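Local coordinates for protein glucose-6-phosphate isomerase (Thermus thermophilus, PDB 1ZZG) that probably catalyses the reversible isomerization of glucose 6-phosphate to fructose 6-phosphate, a step common to glycolysis and gluconeogenesis, at residues 119-124 against 196-201; 234-239 against 386-391; 277-282 against 392-397. All blocks are in the same frame, centred on the assembly; numbering follows the deposited sequence.

Contact 1: 119-124 against 196-201; sequences LVNAVS and LLPLAF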
loop_
_atom_site.group_PDB
_atom_site.type_symbol
_atom_site.label_atom_id
_atom_site.label_comp_id
_atom_site.label_asym_id
_atom_site.label_seq_id
_atom_site.Cartn_x
_atom_site.Cartn_y
_atom_site.Cartn_z
ATOM N N LEU A 119 25.466 -2.558 1.873
ATOM C CA LEU A 119 25.515 -2.575 3.329
ATOM C C LEU A 119 24.228 -3.256 3.776
ATOM O O LEU A 119 23.139 -2.890 3.325
ATOM C CB LEU A 119 25.566 -1.160 3.915
ATOM C CG LEU A 119 25.478 -1.147 5.446
ATOM C CD1 LEU A 119 26.671 -1.896 6.042
ATOM C CD2 LEU A 119 25.444 0.280 5.953
ATOM N N VAL A 120 24.350 -4.252 4.643
ATOM C CA VAL A 120 23.185 -4.968 5.134
ATOM C C VAL A 120 22.913 -4.558 6.580
ATOM O O VAL A 120 23.816 -4.554 7.414
ATOM C CB VAL A 120 23.402 -6.493 5.057
ATOM C CG1 VAL A 120 22.152 -7.228 5.526
ATOM C CG2 VAL A 120 23.744 -6.891 3.625
ATOM N N ASN A 121 21.664 -4.202 6.861
ATOM C CA ASN A 121 21.260 -3.776 8.197
ATOM C C ASN A 121 20.175 -4.709 8.719
ATOM O O ASN A 121 19.033 -4.660 8.252
ATOM C CB ASN A 121 20.729 -2.334 8.132
ATOM C CG ASN A 121 20.276 -1.796 9.485
ATOM O OD1 ASN A 121 19.521 -0.825 9.542
ATOM N ND2 ASN A 121 20.741 -2.411 10.575
ATOM N N ALA A 122 20.535 -5.572 9.667
ATOM C CA ALA A 122 19.578 -6.502 10.256
ATOM C C ALA A 122 18.911 -5.798 11.431
ATOM O O ALA A 122 19.565 -5.477 12.427
ATOM C CB ALA A 122 20.283 -7.753 10.727
ATOM N N VAL A 123 17.607 -5.576 11.314
ATOM C CA VAL A 123 16.854 -4.872 12.341
ATOM C C VAL A 123 15.763 -5.717 12.984
ATOM O O VAL A 123 14.876 -6.231 12.298
ATOM C CB VAL A 123 16.189 -3.608 11.754
ATOM C CG1 VAL A 123 15.669 -2.726 12.886
ATOM C CG2 VAL A 123 17.185 -2.850 10.874
ATOM N N SER A 124 15.832 -5.845 14.306
ATOM C CA SER A 124 14.847 -6.606 15.075
ATOM C C SER A 124 15.001 -6.271 16.556
ATOM O O SER A 124 16.097 -6.384 17.107
ATOM C CB SER A 124 15.050 -8.109 14.873
ATOM O OG SER A 124 14.162 -8.847 15.699
ATOM N N LEU A 196 16.701 6.223 12.053
ATOM C CA LEU A 196 17.815 7.160 11.907
ATOM C C LEU A 196 18.963 6.638 11.051
ATOM O O LEU A 196 19.501 7.379 10.225
ATOM C CB LEU A 196 18.348 7.579 13.277
ATOM C CG LEU A 196 17.303 8.269 14.156
ATOM C CD1 LEU A 196 17.928 8.640 15.481
ATOM C CD2 LEU A 196 16.749 9.496 13.438
ATOM N N LEU A 197 19.332 5.373 11.234
ATOM C CA LEU A 197 20.429 4.800 10.462
ATOM C C LEU A 197 20.144 4.842 8.953
ATOM O O LEU A 197 20.922 5.412 8.189
ATOM C CB LEU A 197 20.717 3.361 10.909
ATOM C CG LEU A 197 21.921 2.724 10.200
ATOM C CD1 LEU A 197 23.171 3.586 10.427
ATOM C CD2 LEU A 197 22.142 1.312 10.721
ATOM N N PRO A 198 19.036 4.228 8.501
ATOM C CA PRO A 198 18.791 4.296 7.056
ATOM C C PRO A 198 18.644 5.736 6.568
ATOM O O PRO A 198 19.110 6.066 5.487
ATOM C CB PRO A 198 17.510 3.469 6.868
ATOM C CG PRO A 198 16.856 3.499 8.238
ATOM C CD PRO A 198 18.039 3.366 9.163
ATOM N N LEU A 199 18.014 6.598 7.366
ATOM C CA LEU A 199 17.849 7.994 6.961
ATOM C C LEU A 199 19.188 8.704 6.796
ATOM O O LEU A 199 19.331 9.592 5.947
ATOM C CB LEU A 199 16.995 8.765 7.964
ATOM C CG LEU A 199 15.493 8.773 7.684
ATOM C CD1 LEU A 199 14.796 9.589 8.767
ATOM C CD2 LEU A 199 15.214 9.367 6.298
ATOM N N ALA A 200 20.168 8.317 7.608
ATOM C CA ALA A 200 21.491 8.925 7.515
ATOM C C ALA A 200 22.046 8.636 6.126
ATOM O O ALA A 200 22.487 9.544 5.428
ATOM C CB ALA A 200 22.419 8.357 8.589
ATOM N N PHE A 201 22.003 7.366 5.725
ATOM C CA PHE A 201 22.498 6.961 4.415
ATOM C C PHE A 201 21.661 7.564 3.294
ATOM O O PHE A 201 22.100 7.628 2.147
ATOM C CB PHE A 201 22.535 5.433 4.317
ATOM C CG PHE A 201 23.739 4.825 4.983
ATOM C CD1 PHE A 201 24.954 4.736 4.300
ATOM C CD2 PHE A 201 23.683 4.413 6.309
ATOM C CE1 PHE A 201 26.098 4.244 4.937
ATOM C CE2 PHE A 201 24.816 3.922 6.956
ATOM C CZ PHE A 201 26.029 3.837 6.270
#

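Contact 2: 234-239 against 386-391; sequences LLLHLH and AFLGEL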
loop_
_atom_site.group_PDB
_atom_site.type_symbol
_atom_site.label_atom_id
_atom_site.label_comp_id
_atom_site.label_asym_id
_atom_site.label_seq_id
_atom_site.Cartn_x
_atom_site.Cartn_y
_atom_site.Cartn_z
ATOM N N LEU A 234 -9.593 12.525 20.686
ATOM C CA LEU A 234 -11.022 12.678 20.952
ATOM C C LEU A 234 -11.824 12.338 19.696
ATOM O O LEU A 234 -12.809 11.603 19.759
ATOM C CB LEU A 234 -11.346 14.110 21.385
ATOM C CG LEU A 234 -12.836 14.397 21.618
ATOM C CD1 LEU A 234 -13.348 13.524 22.762
ATOM C CD2 LEU A 234 -13.045 15.874 21.933
ATOM N N LEU A 235 -11.401 12.878 18.559
ATOM C CA LEU A 235 -12.092 12.619 17.302
ATOM C C LEU A 235 -12.228 11.117 17.070
ATOM O O LEU A 235 -13.323 10.625 16.825
ATOM C CB LEU A 235 -11.346 13.265 16.129
ATOM C CG LEU A 235 -11.452 14.788 15.993
ATOM C CD1 LEU A 235 -10.491 15.275 14.924
ATOM C CD2 LEU A 235 -12.885 15.177 15.635
ATOM N N LEU A 236 -11.121 10.385 17.144
ATOM C CA LEU A 236 -11.193 8.943 16.943
ATOM C C LEU A 236 -12.065 8.302 18.027
ATOM O O LEU A 236 -12.830 7.374 17.755
ATOM C CB LEU A 236 -9.793 8.313 16.954
ATOM C CG LEU A 236 -8.976 8.382 15.654
ATOM C CD1 LEU A 236 -8.517 9.811 15.378
ATOM C CD2 LEU A 236 -7.769 7.457 15.771
ATOM N N HIS A 237 -11.958 8.808 19.254
ATOM C CA HIS A 237 -12.739 8.268 20.365
ATOM C C HIS A 237 -14.246 8.429 20.161
ATOM O O HIS A 237 -15.022 7.521 20.465
ATOM C CB HIS A 237 -12.352 8.940 21.681
ATOM C CG HIS A 237 -13.107 8.412 22.861
ATOM N ND1 HIS A 237 -13.088 7.079 23.214
ATOM C CD2 HIS A 237 -13.919 9.027 23.754
ATOM C CE1 HIS A 237 -13.856 6.897 24.274
ATOM N NE2 HIS A 237 -14.372 8.062 24.622
ATOM N N LEU A 238 -14.649 9.589 19.651
ATOM C CA LEU A 238 -16.063 9.873 19.410
ATOM C C LEU A 238 -16.642 9.011 18.278
ATOM O O LEU A 238 -17.857 8.957 18.086
ATOM C CB LEU A 238 -16.251 11.359 19.090
ATOM C CG LEU A 238 -15.866 12.350 20.195
ATOM C CD1 LEU A 238 -16.019 13.761 19.678
ATOM C CD2 LEU A 238 -16.730 12.132 21.430
ATOM N N HIS A 239 -15.770 8.338 17.536
ATOM C CA HIS A 239 -16.210 7.473 16.453
ATOM C C HIS A 239 -15.670 6.068 16.671
ATOM O O HIS A 239 -15.535 5.291 15.729
ATOM C CB HIS A 239 -15.730 8.006 15.103
ATOM C CG HIS A 239 -16.238 9.377 14.778
ATOM N ND1 HIS A 239 -15.627 10.524 15.233
ATOM C CD2 HIS A 239 -17.311 9.782 14.054
ATOM C CE1 HIS A 239 -16.300 11.579 14.804
ATOM N NE2 HIS A 239 -17.327 11.155 14.087
ATOM N N ALA A 386 -1.357 6.571 22.029
ATOM C CA ALA A 386 -1.161 6.267 23.447
ATOM C C ALA A 386 -2.339 6.810 24.267
ATOM O O ALA A 386 -2.825 6.139 25.179
ATOM C CB ALA A 386 0.165 6.859 23.946
ATOM N N PHE A 387 -2.800 8.017 23.949
ATOM C CA PHE A 387 -3.941 8.589 24.669
ATOM C C PHE A 387 -5.171 7.696 24.479
ATOM O O PHE A 387 -5.924 7.438 25.427
ATOM C CB PHE A 387 -4.260 10.013 24.174
ATOM C CG PHE A 387 -3.252 11.061 24.601
ATOM C CD1 PHE A 387 -2.740 11.072 25.899
ATOM C CD2 PHE A 387 -2.849 12.060 23.715
ATOM C CE1 PHE A 387 -1.836 12.067 26.313
ATOM C CE2 PHE A 387 -1.950 13.057 24.113
ATOM C CZ PHE A 387 -1.443 13.060 25.417
ATOM N N LEU A 388 -5.380 7.232 23.247
ATOM C CA LEU A 388 -6.504 6.351 22.953
ATOM C C LEU A 388 -6.395 5.043 23.738
ATOM O O LEU A 388 -7.405 4.423 24.080
ATOM C CB LEU A 388 -6.575 6.059 21.451
ATOM C CG LEU A 388 -7.205 7.185 20.633
ATOM C CD1 LEU A 388 -7.061 6.919 19.136
ATOM C CD2 LEU A 388 -8.672 7.301 21.031
ATOM N N GLY A 389 -5.169 4.621 24.026
ATOM C CA GLY A 389 -4.990 3.400 24.796
ATOM C C GLY A 389 -5.638 3.559 26.162
ATOM O O GLY A 389 -6.204 2.610 26.714
ATOM N N GLU A 390 -5.557 4.769 26.712
ATOM C CA GLU A 390 -6.151 5.056 28.011
ATOM C C GLU A 390 -7.665 5.217 27.891
ATOM O O GLU A 390 -8.419 4.683 28.704
ATOM C CB GLU A 390 -5.551 6.339 28.606
ATOM C CG GLU A 390 -4.054 6.269 28.913
ATOM C CD GLU A 390 -3.683 5.075 29.779
ATOM O OE1 GLU A 390 -4.559 4.579 30.520
ATOM O OE2 GLU A 390 -2.510 4.640 29.731
ATOM N N LEU A 391 -8.106 5.960 26.879
ATOM C CA LEU A 391 -9.533 6.181 26.670
ATOM C C LEU A 391 -10.296 4.885 26.420
ATOM O O LEU A 391 -11.455 4.764 26.810
ATOM C CB LEU A 391 -9.758 7.139 25.497
ATOM C CG LEU A 391 -9.319 8.593 25.698
ATOM C CD1 LEU A 391 -9.381 9.326 24.371
ATOM C CD2 LEU A 391 -10.217 9.275 26.729
#

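Contact 3: 277-282 against 392-397; sequences QRVGTT and WEVNAF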
loop_
_atom_site.group_PDB
_atom_site.type_symbol
_atom_site.label_atom_id
_atom_site.label_comp_id
_atom_site.label_asym_id
_atom_site.label_seq_id
_atom_site.Cartn_x
_atom_site.Cartn_y
_atom_site.Cartn_z
ATOM N N GLN A 277 -13.784 -6.906 26.599
ATOM C CA GLN A 277 -14.442 -6.678 25.324
ATOM C C GLN A 277 -13.441 -6.397 24.195
ATOM O O GLN A 277 -12.408 -5.758 24.406
ATOM C CB GLN A 277 -15.424 -5.510 25.450
ATOM C CG GLN A 277 -16.453 -5.679 26.569
ATOM C CD GLN A 277 -17.295 -6.944 26.421
ATOM O OE1 GLN A 277 -18.022 -7.110 25.438
ATOM N NE2 GLN A 277 -17.196 -7.842 27.401
ATOM N N ARG A 278 -13.753 -6.894 23.001
ATOM C CA ARG A 278 -12.899 -6.682 21.835
ATOM C C ARG A 278 -13.116 -5.260 21.333
ATOM O O ARG A 278 -14.244 -4.872 21.039
ATOM C CB ARG A 278 -13.267 -7.658 20.717
ATOM C CG ARG A 278 -12.903 -9.108 20.966
ATOM C CD ARG A 278 -13.506 -9.959 19.860
ATOM N NE ARG A 278 -13.069 -11.350 19.896
ATOM C CZ ARG A 278 -12.204 -11.884 19.039
ATOM N NH1 ARG A 278 -11.676 -11.139 18.077
ATOM N NH2 ARG A 278 -11.884 -13.165 19.136
ATOM N N VAL A 279 -12.049 -4.477 21.237
ATOM C CA VAL A 279 -12.198 -3.112 20.756
ATOM C C VAL A 279 -11.194 -2.793 19.659
ATOM O O VAL A 279 -10.304 -3.595 19.363
ATOM C CB VAL A 279 -12.045 -2.085 21.905
ATOM C CG1 VAL A 279 -13.028 -2.418 23.025
ATOM C CG2 VAL A 279 -10.614 -2.069 22.422
ATOM N N GLY A 280 -11.359 -1.625 19.049
ATOM C CA GLY A 280 -10.457 -1.199 17.988
ATOM C C GLY A 280 -11.153 -0.936 16.664
ATOM O O GLY A 280 -12.123 -1.616 16.314
ATOM N N THR A 281 -10.670 0.060 15.928
ATOM C CA THR A 281 -11.246 0.379 14.633
ATOM C C THR A 281 -10.249 -0.047 13.562
ATOM O O THR A 281 -9.051 -0.151 13.824
ATOM C CB THR A 281 -11.555 1.885 14.491
ATOM O OG1 THR A 281 -10.348 2.643 14.638
ATOM C CG2 THR A 281 -12.567 2.324 15.556
ATOM N N THR A 282 -10.753 -0.303 12.363
ATOM C CA THR A 282 -9.912 -0.730 11.260
ATOM C C THR A 282 -9.337 0.443 10.477
ATOM O O THR A 282 -10.069 1.161 9.793
ATOM C CB THR A 282 -10.706 -1.635 10.304
ATOM O OG1 THR A 282 -11.270 -2.721 11.049
ATOM C CG2 THR A 282 -9.788 -2.194 9.207
ATOM N N TRP A 392 -9.652 3.917 25.773
ATOM C CA TRP A 392 -10.308 2.644 25.484
ATOM C C TRP A 392 -9.934 1.542 26.470
ATOM O O TRP A 392 -10.338 0.392 26.309
ATOM C CB TRP A 392 -9.999 2.193 24.050
ATOM C CG TRP A 392 -10.558 3.110 22.999
ATOM C CD1 TRP A 392 -11.324 4.224 23.202
ATOM C CD2 TRP A 392 -10.352 3.019 21.582
ATOM N NE1 TRP A 392 -11.603 4.834 22.002
ATOM C CE2 TRP A 392 -11.018 4.117 20.990
ATOM C CE3 TRP A 392 -9.670 2.117 20.756
ATOM C CZ2 TRP A 392 -11.019 4.342 19.605
ATOM C CZ3 TRP A 392 -9.668 2.338 19.376
ATOM C CH2 TRP A 392 -10.340 3.445 18.816
ATOM N N GLU A 393 -9.158 1.902 27.488
ATOM C CA GLU A 393 -8.755 0.960 28.528
ATOM C C GLU A 393 -8.098 -0.314 28.024
ATOM O O GLU A 393 -8.480 -1.425 28.403
ATOM C CB GLU A 393 -9.963 0.600 29.394
ATOM C CG GLU A 393 -10.659 1.818 29.971
ATOM C CD GLU A 393 -11.745 1.459 30.964
ATOM O OE1 GLU A 393 -12.606 0.611 30.637
ATOM O OE2 GLU A 393 -11.738 2.032 32.072
ATOM N N VAL A 394 -7.097 -0.147 27.171
ATOM C CA VAL A 394 -6.370 -1.278 26.622
ATOM C C VAL A 394 -4.889 -1.027 26.807
ATOM O O VAL A 394 -4.471 0.093 27.114
ATOM C CB VAL A 394 -6.633 -1.444 25.108
ATOM C CG1 VAL A 394 -8.091 -1.801 24.857
ATOM C CG2 VAL A 394 -6.269 -0.159 24.382
ATOM N N ASN A 395 -4.107 -2.083 26.638
ATOM C CA ASN A 395 -2.659 -1.996 26.724
ATOM C C ASN A 395 -2.262 -1.719 25.274
ATOM O O ASN A 395 -2.290 -2.615 24.426
ATOM C CB ASN A 395 -2.064 -3.328 27.182
ATOM C CG ASN A 395 -0.556 -3.270 27.326
ATOM O OD1 ASN A 395 0.101 -2.398 26.751
ATOM N ND2 ASN A 395 0.005 -4.205 28.086
ATOM N N ALA A 396 -1.918 -0.472 24.989
ATOM C CA ALA A 396 -1.553 -0.076 23.633
ATOM C C ALA A 396 -0.121 -0.429 23.256
ATOM O O ALA A 396 0.315 -0.153 22.136
ATOM C CB ALA A 396 -1.761 1.429 23.476
ATOM N N PHE A 397 0.596 -1.080 24.163
ATOM C CA PHE A 397 1.999 -1.360 23.909
ATOM C C PHE A 397 2.453 -2.805 23.772
ATOM O O PHE A 397 3.654 -3.074 23.673
ATOM C CB PHE A 397 2.808 -0.609 24.969
ATOM C CG PHE A 397 2.414 0.843 25.082
ATOM C CD1 PHE A 397 2.696 1.733 24.049
ATOM C CD2 PHE A 397 1.669 1.297 26.169
ATOM C CE1 PHE A 397 2.241 3.054 24.091
ATOM C CE2 PHE A 397 1.206 2.622 26.222
ATOM C CZ PHE A 397 1.492 3.499 25.178
#

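Contact 1: 119-124 against 196-201
L119 meets F201, and N121 meets L197, where helix 196-201 passes over strand 119-124. The strand and helix run nearly antiparallel, at 159°, with their axes 10.9 Å apart at closest approach. The tight part lies at two points. The first is a methyl against a ring: L119 CD2 reaches F201 CZ at 3.6 Å. The L119 side chain crosses F201 at about a right angle and comes in obliquely to the ring. Within the helix, L197 CD1 lies in the plane of the F201 ring, at its edge. The second point is an amide against a methyl. N121 OD1 lies 3.6 Å from L197 CD2, and the two side chains come from opposite directions. N121 CG is anti to the backbone N (chi1 180°), which sends the amide out from the strand toward the helix. L197 has a similar first torsion and sends CD2 to meet it.

The looser part lies beside N121. P198 CD stays 4.5 Å from N121 OD1. P198 also marks a kink, because its N has no bond to the preceding turn. This side is not open to solvent, since all five touching residues are buried. Y59 of helix 52-61 packs on both L119 and L197, and F69 of strand 68-72 meets the F201 ring.

The two segments share no hydrogen bond, so the forces between them are mainly dispersive. The one polar group, the N121 amide, is tied through ND2 to V156 O and T158 OG1 on the neighbouring strand 155-159. Those two bonds probably fix its rotation and leave OD1 turned to the L197 methyl. At this contact the amide's N-H bonds stay within the sheet, and the helix is met by carbon and by one carbonyl oxygen.

Contact 2: 234-239 against 386-391
The imidazole of H237 has L391 over one face. L391 CB sits 4.0 Å above the ring plane, offset toward the rim. Farther out on the same side chain, L391 CD1 lies 4.0 Å from H237 CB. H237 ND1 is hydrogen-bonded to the indole NE1 of W392, just past the second helix, and the two rings meet with their planes at about 35°. The second flat group, H239, takes no part in the contact; its ring turns back on the last turn of its own helix. Its ND1 donates to L235 O at 2.8 Å, almost straight at 179°, with the acceptor in the ring plane. Its NE2 is bonded to R360, so both ring nitrogens are held.

L388 fills the space beside H237. The bond from L388 CA to CB points neither at the other helix nor away from it, and the branched end does the reaching. CG is anti to the carbonyl carbon. The two methyls then part: L388 CD1 presses on L236 CD2 at 3.5 Å, a tight fit, while L388 CD2 lies 4.0 Å from the backbone N of H237. Replacing L388 by an alanine would probably open a gap beside L236 and leave H237 packed on L391 alone within the facing segment.

The axes are 10.1 Å apart and cross at -40°. This is close packing of two helices by leucine side chains and the H237 imidazole, here joining helix 228-238 to the C-terminal end of helix 371-391 within the alpha/beta SIS fold of the isomerase family.

Contact 3: 277-282 against 392-397
V279 and V394 reach toward each other tip to tip, with V279 CG2 3.5 Å from V394 CG1. V279 uses the methyl that stands between its backbone N and carbonyl carbon (chi1 -55°). V394 uses the one anti to its carbonyl carbon. The meeting is methyl on methyl.

W392 approaches quite differently. It brings the six-membered end of its indole to the other segment, and the side chain crosses that of T281 at about a right angle. W392 CH2 lies 4.1 Å from T281 CG2. W392 CZ3 lies 3.9 Å from G280 CA. Both neighbours stand oblique to the ring. The bond from W392 CA to CB points toward 277-282, which helps carry the far end of the indole that far.

G280 has no side chain between V279 and T281. Its backbone angles suit glycine, because a CB would jam against the preceding carbonyl O. T281 splits its two branches: CG2 goes to the indole, while OG1 is hydrogen-bonded to H265. This second tie probably steadies the methyl against W392.

The backbone of 392-397 is shaped by two turns. E393 leaves the helix with positive phi in a Schellman motif. N395 OD1 then accepts from F397 N at 2.9 Å, an Asx turn.

The contact joins the start of strand 278-287 to the loop after helix 371-391. L269 of helix 257-269 packs on both W392 and V394, and R240 makes a cation-pi contact with the indole. Helix 257-269 also carries E267, the predicted proton donor, whose side chain lies about 11 Å from the G280 position. On the strand side, R278 and T282 bond to G302 and K306 of the second subunit, so the contact lies next to the dimer interface.

Contact 1 comes first along the chain and closes before the others open. It belongs to the five-stranded parallel sheet. Contact 3 involves strand 278-287 of the mixed sheet, and contact 2 packs close by. Both lie on the opposite side of the chain's centre, with centres 33 Å (contact 2) and 31 Å (contact 3) from that of contact 1. Their own centres are 10 Å apart. Their segments alternate: 234-239, 277-282, then 386-391 and 392-397, which are continuous at the end of helix 371-391. That helix end packs on helix 228-238, and the loop following it packs on strand 278-287. Contacts 2 and 3 thus form one continuous patch, while contact 1 belongs to the other alpha/beta half.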